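Local atomic coordinates of beta-agarase (Persicobacter, PDB entry 6AII), a protein that probably hydrolyses the beta-1,4 linkages of agarose to release neoagarobiose, through a calcium-binding catalytic domain of glycoside hydrolase family 16. Residues Y305-P308 with E309-I312; Y248-P251 with D252-I256; A260-V264 with L265-N269. All coordinates share one frame; numbering follows the deposited sequence.

How the contacts relate
All three contacts are local and lie towards the periphery of the GH16 catalytic domain, a beta sandwich of two curved sheets. Along the chain contact 2 comes first, at the turn between strands 245-249 and 255-259; contact 3 follows in the loop between strands 255-259 and 280-287. The centres of contacts 2 and 3 are about 22 Å apart. Contact 1 comes last; its centre is about 34 Å from that of contact 2 and about 42 Å from that of contact 3, across the chain's centre. Contact 2 turns the chain within the antiparallel sheet, whereas contact 1 leads it back from strand 280-287 of the other sheet, by way of helix 301-306, into strand 312-325.

Contact 1 of 3, residues Y305-P308 with E309-I312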
ATOM      1  N   TYR A 305      11.619  18.715 -10.221  1.00 23.39           N
ATOM      2  CA  TYR A 305      11.716  20.165 -10.000  1.00 22.59           C
ATOM      3  C   TYR A 305      10.660  20.933 -10.806  1.00 26.50           C
ATOM      4  O   TYR A 305      10.266  21.973 -10.350  1.00 26.72           O
ATOM      5  CB  TYR A 305      13.110  20.655 -10.411  1.00 23.78           C
ATOM      6  CG  TYR A 305      14.239  20.052  -9.620  1.00 22.45           C
ATOM      7  CD1 TYR A 305      14.170  19.894  -8.251  1.00 25.86           C
ATOM      8  CD2 TYR A 305      15.375  19.589 -10.266  1.00 26.08           C
ATOM      9  CE1 TYR A 305      15.205  19.322  -7.531  1.00 26.05           C
ATOM     10  CE2 TYR A 305      16.421  19.001  -9.566  1.00 25.79           C
ATOM     11  CZ  TYR A 305      16.351  18.911  -8.188  1.00 25.37           C
ATOM     12  OH  TYR A 305      17.384  18.352  -7.478  1.00 26.36           O
ATOM     13  N   GLY A 306      10.170  20.420 -11.895  1.00 24.71           N
ATOM     14  CA  GLY A 306       9.202  21.132 -12.673  1.00 26.22           C
ATOM     15  C   GLY A 306       7.806  21.022 -12.122  1.00 26.58           C
ATOM     16  O   GLY A 306       6.973  21.956 -12.260  1.00 26.30           O
ATOM     17  N   ARG A 307       7.482  19.861 -11.532  1.00 22.22           N
ATOM     18  CA  ARG A 307       6.154  19.651 -10.957  1.00 23.60           C
ATOM     19  C   ARG A 307       6.263  19.061  -9.548  1.00 24.25           C
ATOM     20  O   ARG A 307       5.804  17.941  -9.268  1.00 22.22           O
ATOM     21  CB  ARG A 307       5.397  18.656 -11.837  1.00 24.34           C
ATOM     22  CG  ARG A 307       5.272  19.106 -13.284  1.00 27.13           C
ATOM     23  CD  ARG A 307       4.437  18.212 -14.154  1.00 27.71           C
ATOM     24  NE  ARG A 307       5.123  16.972 -14.526  1.00 27.44           N
ATOM     25  CZ  ARG A 307       4.886  15.750 -14.016  1.00 30.99           C
ATOM     26  NH1 ARG A 307       3.966  15.566 -13.070  1.00 24.67           N
ATOM     27  NH2 ARG A 307       5.635  14.731 -14.445  1.00 30.38           N
ATOM     28  N   PRO A 308       6.755  19.845  -8.610  1.00 22.91           N
ATOM     29  CA  PRO A 308       6.939  19.401  -7.227  1.00 21.63           C
ATOM     30  C   PRO A 308       5.643  18.930  -6.555  1.00 23.51           C
ATOM     31  O   PRO A 308       5.647  17.962  -5.811  1.00 22.09           O
ATOM     32  CB  PRO A 308       7.566  20.601  -6.492  1.00 25.58           C
ATOM     33  CG  PRO A 308       7.305  21.791  -7.399  1.00 29.26           C
ATOM     34  CD  PRO A 308       7.227  21.243  -8.792  1.00 26.39           C
ATOM     35  N   GLU A 309       4.545  19.605  -6.845  1.00 23.68           N
ATOM     36  CA  GLU A 309       3.307  19.251  -6.180  1.00 25.52           C
ATOM     37  C   GLU A 309       2.779  17.900  -6.672  1.00 23.57           C
ATOM     38  O   GLU A 309       2.121  17.200  -5.926  1.00 24.22           O
ATOM     39  CB  GLU A 309       2.294  20.389  -6.369  1.00 32.67           C
ATOM     40  CG  GLU A 309       1.075  20.299  -5.484  1.00 41.38           C
ATOM     41  CD  GLU A 309       1.296  20.527  -3.993  1.00 44.12           C
ATOM     42  OE1 GLU A 309       2.259  21.253  -3.571  1.00 44.74           O
ATOM     43  OE2 GLU A 309       0.532  19.907  -3.266  1.00 43.47           O
ATOM     44  N   ASP A 310       3.137  17.502  -7.876  1.00 20.63           N
ATOM     45  CA  ASP A 310       2.817  16.176  -8.360  1.00 21.45           C
ATOM     46  C   ASP A 310       3.678  15.069  -7.720  1.00 20.68           C
ATOM     47  O   ASP A 310       3.271  13.892  -7.870  1.00 20.29           O
ATOM     48  CB  ASP A 310       2.946  16.116  -9.873  1.00 21.80           C
ATOM     49  CG  ASP A 310       1.811  16.798 -10.645  1.00 26.28           C
ATOM     50  OD1 ASP A 310       0.710  16.950 -10.082  1.00 22.96           O
ATOM     51  OD2 ASP A 310       2.045  17.183 -11.800  1.00 25.13           O
ATOM     52  N   HIS A 311       4.809  15.407  -7.098  1.00 19.81           N
ATOM     53  CA  HIS A 311       5.695  14.398  -6.549  1.00 20.60           C
ATOM     54  C   HIS A 311       5.370  14.177  -5.080  1.00 21.09           C
ATOM     55  O   HIS A 311       6.240  14.096  -4.234  1.00 19.82           O
ATOM     56  CB  HIS A 311       7.149  14.810  -6.823  1.00 20.05           C
ATOM     57  CG  HIS A 311       7.495  14.575  -8.247  1.00 20.03           C
ATOM     58  ND1 HIS A 311       7.007  15.345  -9.287  1.00 19.89           N
ATOM     59  CD2 HIS A 311       8.297  13.633  -8.806  1.00 17.73           C
ATOM     60  CE1 HIS A 311       7.424  14.805 -10.428  1.00 20.60           C
ATOM     61  NE2 HIS A 311       8.257  13.773 -10.158  1.00 19.22           N
ATOM     62  N   ILE A 312       4.089  14.094  -4.756  1.00 17.39           N
ATOM     63  CA  ILE A 312       3.588  13.943  -3.402  1.00 17.46           C
ATOM     64  C   ILE A 312       2.443  12.932  -3.466  1.00 17.30           C
ATOM     65  O   ILE A 312       1.473  13.140  -4.236  1.00 18.66           O
ATOM     66  CB  ILE A 312       3.049  15.266  -2.819  1.00 19.65           C
ATOM     67  CG1 ILE A 312       4.077  16.395  -2.937  1.00 21.73           C
ATOM     68  CG2 ILE A 312       2.550  15.057  -1.389  1.00 21.39           C
ATOM     69  CD1 ILE A 312       3.576  17.716  -2.400  1.00 23.30           C
TER
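Arg307 and Asp310 form a salt bridge, NH1 to OD2 at 2.8 Å, with the carboxylate oxygen lying almost in the guanidinium plane. The bond reaches OD2 on its anti side, tilted out of the carboxylate plane, and the two flat groups are turned 52° apart. A bend at chi3 (-75°) turns the Arg307 guanidinium towards Asp310; NH1 also reaches Asp128 O while NE pairs with Asp157. The carbonyl of Arg307 is gripped by the His311 ring: ND1 donates to Arg307 O at 2.9 Å, nearly straight at 163°. The oxygen sits at the ring edge close to its plane, although the nitrogen lies above the carbonyl plane. Weak bonds from Asp310 N and His311 N converge on the same oxygen. Just past helix 301-306, where Arg307 is the first residue to leave helical geometry, the chain turns before entering strand 312-325 of the antiparallel sheet. His311 N adds a bond of 3.0 Å to Pro308 O. Outside the polar centre, Ile312 CG1 rests 3.6 Å from Pro308 O, its side chain packed on Asn77 and Val79 of the neighbouring strand, and the imidazole is buried against Ile304, Ala129 and Phe131.

Contact 2 of 3, residues Y248-P251 with D252-I256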
ATOM      1  N   TYR A 248     -12.427 -12.554  -8.889  1.00 20.21           N
ATOM      2  CA  TYR A 248     -11.975 -11.154  -9.124  1.00 17.70           C
ATOM      3  C   TYR A 248     -12.617 -10.621 -10.386  1.00 20.41           C
ATOM      4  O   TYR A 248     -13.066 -11.389 -11.238  1.00 21.31           O
ATOM      5  CB  TYR A 248     -10.450 -11.066  -9.254  1.00 17.87           C
ATOM      6  CG  TYR A 248      -9.822 -11.777 -10.423  1.00 20.30           C
ATOM      7  CD1 TYR A 248      -9.556 -13.122 -10.338  1.00 21.42           C
ATOM      8  CD2 TYR A 248      -9.442 -11.096 -11.579  1.00 21.87           C
ATOM      9  CE1 TYR A 248      -8.919 -13.804 -11.369  1.00 22.73           C
ATOM     10  CE2 TYR A 248      -8.841 -11.772 -12.632  1.00 21.66           C
ATOM     11  CZ  TYR A 248      -8.591 -13.136 -12.519  1.00 22.80           C
ATOM     12  OH  TYR A 248      -7.970 -13.792 -13.570  1.00 24.41           O
ATOM     13  N   LEU A 249     -12.665  -9.290 -10.501  1.00 19.19           N
ATOM     14  CA  LEU A 249     -13.078  -8.638 -11.785  1.00 21.45           C
ATOM     15  C   LEU A 249     -11.865  -8.381 -12.667  1.00 20.23           C
ATOM     16  O   LEU A 249     -10.879  -7.780 -12.190  1.00 20.25           O
ATOM     17  CB  LEU A 249     -13.758  -7.296 -11.463  1.00 24.60           C
ATOM     18  CG  LEU A 249     -15.052  -7.422 -10.690  1.00 25.24           C
ATOM     19  CD1 LEU A 249     -15.713  -6.045 -10.530  1.00 28.39           C
ATOM     20  CD2 LEU A 249     -16.017  -8.393 -11.375  1.00 25.34           C
ATOM     21  N   ASP A 250     -11.921  -8.911 -13.896  1.00 18.84           N
ATOM     22  CA  ASP A 250     -10.820  -8.756 -14.820  1.00 19.74           C
ATOM     23  C   ASP A 250     -10.882  -7.366 -15.457  1.00 18.87           C
ATOM     24  O   ASP A 250     -11.713  -6.556 -15.115  1.00 19.91           O
ATOM     25  CB  ASP A 250     -10.788  -9.971 -15.744  1.00 21.65           C
ATOM     26  CG  ASP A 250     -11.635  -9.877 -16.995  1.00 24.15           C
ATOM     27  OD1 ASP A 250     -12.318  -8.853 -17.171  1.00 19.07           O
ATOM     28  OD2 ASP A 250     -11.526 -10.843 -17.812  1.00 22.74           O
ATOM     29  N   PRO A 251      -9.936  -7.077 -16.298  1.00 18.74           N
ATOM     30  CA  PRO A 251      -9.780  -5.726 -16.830  1.00 19.82           C
ATOM     31  C   PRO A 251     -10.896  -5.313 -17.777  1.00 20.61           C
ATOM     32  O   PRO A 251     -11.073  -4.139 -18.009  1.00 19.81           O
ATOM     33  CB  PRO A 251      -8.491  -5.705 -17.614  1.00 23.41           C
ATOM     34  CG  PRO A 251      -7.708  -6.826 -17.030  1.00 28.80           C
ATOM     35  CD  PRO A 251      -8.711  -7.852 -16.566  1.00 23.64           C
ATOM     36  N   ASP A 252     -11.659  -6.316 -18.239  1.00 19.51           N
ATOM     37  CA  ASP A 252     -12.812  -6.056 -19.068  1.00 20.29           C
ATOM     38  C   ASP A 252     -14.102  -6.099 -18.264  1.00 20.67           C
ATOM     39  O   ASP A 252     -15.236  -6.050 -18.793  1.00 20.15           O
ATOM     40  CB  ASP A 252     -12.862  -7.101 -20.171  1.00 22.04           C
ATOM     41  CG  ASP A 252     -11.663  -7.061 -21.094  1.00 21.41           C
ATOM     42  OD1 ASP A 252     -11.164  -5.957 -21.437  1.00 25.61           O
ATOM     43  OD2 ASP A 252     -11.119  -8.179 -21.348  1.00 26.76           O
ATOM     44  N   GLY A 253     -13.980  -6.163 -16.916  1.00 19.20           N
ATOM     45  CA  GLY A 253     -15.147  -6.178 -16.052  1.00 20.74           C
ATOM     46  C   GLY A 253     -15.781  -7.543 -15.832  1.00 19.68           C
ATOM     47  O   GLY A 253     -16.833  -7.670 -15.205  1.00 24.46           O
ATOM     48  N   LYS A 254     -15.158  -8.602 -16.325  1.00 21.62           N
ATOM     49  CA  LYS A 254     -15.753  -9.920 -16.241  1.00 23.58           C
ATOM     50  C   LYS A 254     -15.405 -10.536 -14.893  1.00 24.87           C
ATOM     51  O   LYS A 254     -14.271 -10.429 -14.444  1.00 22.62           O
ATOM     52  CB  LYS A 254     -15.187 -10.838 -17.306  1.00 26.54           C
ATOM     53  CG  LYS A 254     -15.467 -10.386 -18.736  1.00 35.67           C
ATOM     54  CD  LYS A 254     -16.924 -10.662 -19.178  1.00 48.69           C
ATOM     55  CE  LYS A 254     -17.589  -9.554 -19.973  1.00 55.28           C
ATOM     56  NZ  LYS A 254     -17.654  -9.826 -21.437  1.00 67.01           N
ATOM     57  N   LEU A 255     -16.395 -11.211 -14.321  1.00 20.89           N
ATOM     58  CA  LEU A 255     -16.163 -11.940 -13.085  1.00 21.70           C
ATOM     59  C   LEU A 255     -15.465 -13.263 -13.379  1.00 25.00           C
ATOM     60  O   LEU A 255     -15.993 -14.076 -14.153  1.00 24.18           O
ATOM     61  CB  LEU A 255     -17.491 -12.156 -12.365  1.00 22.32           C
ATOM     62  CG  LEU A 255     -17.427 -13.105 -11.170  1.00 23.59           C
ATOM     63  CD1 LEU A 255     -16.579 -12.492 -10.057  1.00 23.86           C
ATOM     64  CD2 LEU A 255     -18.829 -13.414 -10.637  1.00 25.05           C
ATOM     65  N   ILE A 256     -14.320 -13.486 -12.761  1.00 22.31           N
ATOM     66  CA  ILE A 256     -13.571 -14.683 -12.889  1.00 21.21           C
ATOM     67  C   ILE A 256     -13.658 -15.393 -11.550  1.00 26.14           C
ATOM     68  O   ILE A 256     -13.292 -14.804 -10.547  1.00 25.74           O
ATOM     69  CB  ILE A 256     -12.110 -14.409 -13.243  1.00 24.58           C
ATOM     70  CG1 ILE A 256     -11.970 -13.542 -14.504  1.00 29.65           C
ATOM     71  CG2 ILE A 256     -11.289 -15.689 -13.322  1.00 24.40           C
ATOM     72  CD1 ILE A 256     -12.542 -14.115 -15.737  1.00 29.79           C
TER
HETATM   73  O   HOH W   1     -11.920 -10.579 -20.331  1.00 28.78           O
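Tyr248 and Ile256 exchange two backbone hydrogen bonds as an antiparallel hydrogen-bonded pair, and Asp250 N extends the ladder with a nearly straight bond of 2.9 Å to Lys254 O. Between them Leu249 and Leu255 make a non-hydrogen-bonded pair, with Leu249 CA directing a C-H at Lys254 O. Gly253 N donates to Asp250 O. The side-chain polar bonds centre on Asp250. Its CG sits between the backbone N and the carbonyl carbon (chi1 88°), which brings Asp250 OD1 to Asp252 N at 2.8 Å and to Lys254 N at 3.0 Å, from opposite faces of the carboxylate. A water donating to Asp250 OD2 and to Asp252 OD2 links the two carboxylates and probably eases the repulsion between them. Among apolar contacts, Ile256 lies alongside Tyr248, its CB over one ring face and offset towards the rim (CH-pi, 3.9 Å to the centroid), and Ile256 CG2 reaches Tyr248 CE1 at 3.6 Å. On the other face of the sheet Leu249 CD2 meets Leu255 CB, both leucines resting on Trp237. This is a 3:5 beta hairpin, a type I turn with a G1 bulge, in which Asp250 OD1 makes an Asx turn with Asp252 N and Gly253 holds the left-handed bulge position.

Contact 3 of 3, residues A260-V264 with L265-N269; sequences ADFNV and LDKYN
Phe262 and Lys267 meet ring face to methylene chain. The lysine runs fully extended across the ring, Lys267 CG 3.5 Å from Phe262 CD1 and Lys267 CE over the centre, a CH-pi contact of 3.6 Å to the centroid. Its NZ continues past the centre as a cation-pi contact, 4.1 Å from the centroid and 24° off the ring normal, before pairing with Glu197. Lys267 CG also lies over the Tyr268 ring, whose OH shares Glu197. Ala260 CB covers the opposite face of Phe262. A leucine here removes the flat ring between Lys267 and Ala260, and would probably leave the lysine side chain freer to shift, steered mainly by Glu197 and Tyr268. Hydrogen bonding centres on Asn263. Its CG stands anti to the backbone N (chi1 -178°), which brings Asn263 OD1 to Asp266 N at 2.9 Å and, more weakly, to Leu265 N, the latter as in an Asx turn. ND2 is held by Asn227 OD1. A water bridges Asn263 N to Lys267 O, and Lys267 CA brings a C-H to Asn263 O. In apolar packing, Val264 CG2 meets Leu265 CD1 at 4.1 Å. Beyond them a type I turn spans Asp266 to Asn269, Asp266 OD2 hydrogen-bonding with Thr271 OG1. With amides bound by a side-chain carbonyl and an ammonium shared between ring and carboxylate, this irregular connection is likely to owe its shape largely to side chains.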
ATOM      1  N   ALA A 260      -8.328 -23.441  -6.684  1.00 32.27           N
ATOM      2  CA  ALA A 260      -6.969 -23.988  -6.757  1.00 33.07           C
ATOM      3  C   ALA A 260      -6.905 -25.315  -5.988  1.00 31.99           C
ATOM      4  O   ALA A 260      -7.816 -25.630  -5.214  1.00 30.60           O
ATOM      5  CB  ALA A 260      -5.963 -23.024  -6.205  1.00 34.20           C
ATOM      6  N   ASP A 261      -5.829 -26.075  -6.233  1.00 34.55           N
ATOM      7  CA  ASP A 261      -5.639 -27.363  -5.562  1.00 36.71           C
ATOM      8  C   ASP A 261      -4.897 -27.170  -4.250  1.00 35.93           C
ATOM      9  O   ASP A 261      -4.518 -28.158  -3.612  1.00 41.83           O
ATOM     10  CB  ASP A 261      -4.794 -28.321  -6.417  1.00 43.68           C
ATOM     11  CG  ASP A 261      -5.528 -28.914  -7.614  1.00 60.27           C
ATOM     12  OD1 ASP A 261      -6.793 -28.930  -7.600  1.00 57.84           O
ATOM     13  OD2 ASP A 261      -4.825 -29.374  -8.556  1.00 76.47           O
ATOM     14  N   PHE A 262      -4.672 -25.927  -3.843  1.00 27.99           N
ATOM     15  CA  PHE A 262      -3.929 -25.575  -2.646  1.00 26.31           C
ATOM     16  C   PHE A 262      -4.620 -24.363  -2.001  1.00 26.10           C
ATOM     17  O   PHE A 262      -5.500 -23.732  -2.643  1.00 26.75           O
ATOM     18  CB  PHE A 262      -2.477 -25.227  -3.003  1.00 26.47           C
ATOM     19  CG  PHE A 262      -2.365 -24.237  -4.141  1.00 28.39           C
ATOM     20  CD1 PHE A 262      -2.438 -22.864  -3.887  1.00 30.10           C
ATOM     21  CD2 PHE A 262      -2.238 -24.664  -5.459  1.00 33.47           C
ATOM     22  CE1 PHE A 262      -2.350 -21.950  -4.932  1.00 30.14           C
ATOM     23  CE2 PHE A 262      -2.161 -23.740  -6.502  1.00 31.31           C
ATOM     24  CZ  PHE A 262      -2.231 -22.390  -6.234  1.00 30.88           C
ATOM     25  N   ASN A 263      -4.290 -24.111  -0.765  1.00 27.26           N
ATOM     26  CA  ASN A 263      -4.790 -22.925  -0.058  1.00 25.01           C
ATOM     27  C   ASN A 263      -4.120 -21.695  -0.693  1.00 26.23           C
ATOM     28  O   ASN A 263      -2.890 -21.640  -0.751  1.00 25.00           O
ATOM     29  CB  ASN A 263      -4.505 -23.039   1.430  1.00 25.77           C
ATOM     30  CG  ASN A 263      -5.039 -21.864   2.226  1.00 28.72           C
ATOM     31  OD1 ASN A 263      -4.472 -20.776   2.141  1.00 29.03           O
ATOM     32  ND2 ASN A 263      -6.108 -22.083   2.998  1.00 26.80           N
ATOM     33  N   VAL A 264      -4.900 -20.706  -1.142  1.00 24.25           N
ATOM     34  CA  VAL A 264      -4.259 -19.579  -1.888  1.00 23.66           C
ATOM     35  C   VAL A 264      -3.742 -18.499  -0.955  1.00 23.94           C
ATOM     36  O   VAL A 264      -2.951 -17.677  -1.458  1.00 24.71           O
ATOM     37  CB  VAL A 264      -5.218 -18.988  -2.928  1.00 24.83           C
ATOM     38  CG1 VAL A 264      -5.626 -20.006  -3.951  1.00 24.49           C
ATOM     39  CG2 VAL A 264      -6.419 -18.299  -2.289  1.00 25.94           C
ATOM     40  N   LEU A 265      -4.063 -18.536   0.351  1.00 22.90           N
ATOM     41  CA  LEU A 265      -3.454 -17.612   1.316  1.00 24.74           C
ATOM     42  C   LEU A 265      -2.100 -18.096   1.818  1.00 24.19           C
ATOM     43  O   LEU A 265      -1.232 -17.285   2.038  1.00 23.92           O
ATOM     44  CB  LEU A 265      -4.376 -17.322   2.476  1.00 23.82           C
ATOM     45  CG  LEU A 265      -5.587 -16.595   1.905  1.00 30.98           C
ATOM     46  CD1 LEU A 265      -6.794 -17.502   1.758  1.00 27.88           C
ATOM     47  CD2 LEU A 265      -5.854 -15.280   2.542  1.00 36.74           C
ATOM     48  N   ASP A 266      -1.956 -19.419   1.911  1.00 24.62           N
ATOM     49  CA  ASP A 266      -0.709 -20.019   2.482  1.00 24.43           C
ATOM     50  C   ASP A 266      -0.408 -21.329   1.766  1.00 25.19           C
ATOM     51  O   ASP A 266      -0.657 -22.417   2.278  1.00 25.49           O
ATOM     52  CB  ASP A 266      -0.843 -20.180   3.994  1.00 26.28           C
ATOM     53  CG  ASP A 266       0.407 -20.768   4.649  1.00 27.76           C
ATOM     54  OD1 ASP A 266       1.503 -20.657   4.035  1.00 25.49           O
ATOM     55  OD2 ASP A 266       0.276 -21.279   5.780  1.00 26.94           O
ATOM     56  N   LYS A 267       0.104 -21.214   0.573  1.00 22.90           N
ATOM     57  CA  LYS A 267       0.158 -22.324  -0.354  1.00 23.35           C
ATOM     58  C   LYS A 267       1.039 -23.459   0.184  1.00 25.08           C
ATOM     59  O   LYS A 267       0.689 -24.623  -0.021  1.00 28.87           O
ATOM     60  CB  LYS A 267       0.714 -21.833  -1.686  1.00 23.87           C
ATOM     61  CG  LYS A 267       0.883 -22.914  -2.732  1.00 26.79           C
ATOM     62  CD  LYS A 267       1.232 -22.365  -4.103  1.00 26.93           C
ATOM     63  CE  LYS A 267       1.328 -23.468  -5.142  1.00 28.19           C
ATOM     64  NZ  LYS A 267       1.563 -22.933  -6.513  1.00 28.35           N
ATOM     65  N   TYR A 268       2.134 -23.096   0.787  1.00 26.28           N
ATOM     66  CA  TYR A 268       3.177 -24.088   1.192  1.00 28.69           C
ATOM     67  C   TYR A 268       3.111 -24.297   2.707  1.00 31.06           C
ATOM     68  O   TYR A 268       4.056 -24.852   3.272  1.00 30.07           O
ATOM     69  CB  TYR A 268       4.548 -23.601   0.740  1.00 27.83           C
ATOM     70  CG  TYR A 268       4.650 -23.470  -0.742  1.00 30.09           C
ATOM     71  CD1 TYR A 268       4.709 -24.576  -1.565  1.00 29.05           C
ATOM     72  CD2 TYR A 268       4.610 -22.208  -1.336  1.00 31.65           C
ATOM     73  CE1 TYR A 268       4.737 -24.443  -2.937  1.00 33.73           C
ATOM     74  CE2 TYR A 268       4.655 -22.064  -2.706  1.00 31.31           C
ATOM     75  CZ  TYR A 268       4.751 -23.180  -3.517  1.00 32.69           C
ATOM     76  OH  TYR A 268       4.822 -23.024  -4.863  1.00 28.83           O
ATOM     77  N   ASN A 269       2.043 -23.838   3.342  1.00 29.03           N
ATOM     78  CA  ASN A 269       1.797 -24.006   4.794  1.00 32.35           C
ATOM     79  C   ASN A 269       2.960 -23.491   5.638  1.00 34.52           C
ATOM     80  O   ASN A 269       3.535 -24.197   6.477  1.00 36.58           O
ATOM     81  CB  ASN A 269       1.535 -25.459   5.174  1.00 35.41           C
ATOM     82  CG  ASN A 269       1.129 -25.564   6.629  1.00 41.02           C
ATOM     83  OD1 ASN A 269       0.931 -24.544   7.294  1.00 43.63           O
ATOM     84  ND2 ASN A 269       1.107 -26.777   7.159  1.00 39.70           N
TER
HETATM   85  O   HOH W   2      -2.108 -25.488   0.432  1.00 35.94           O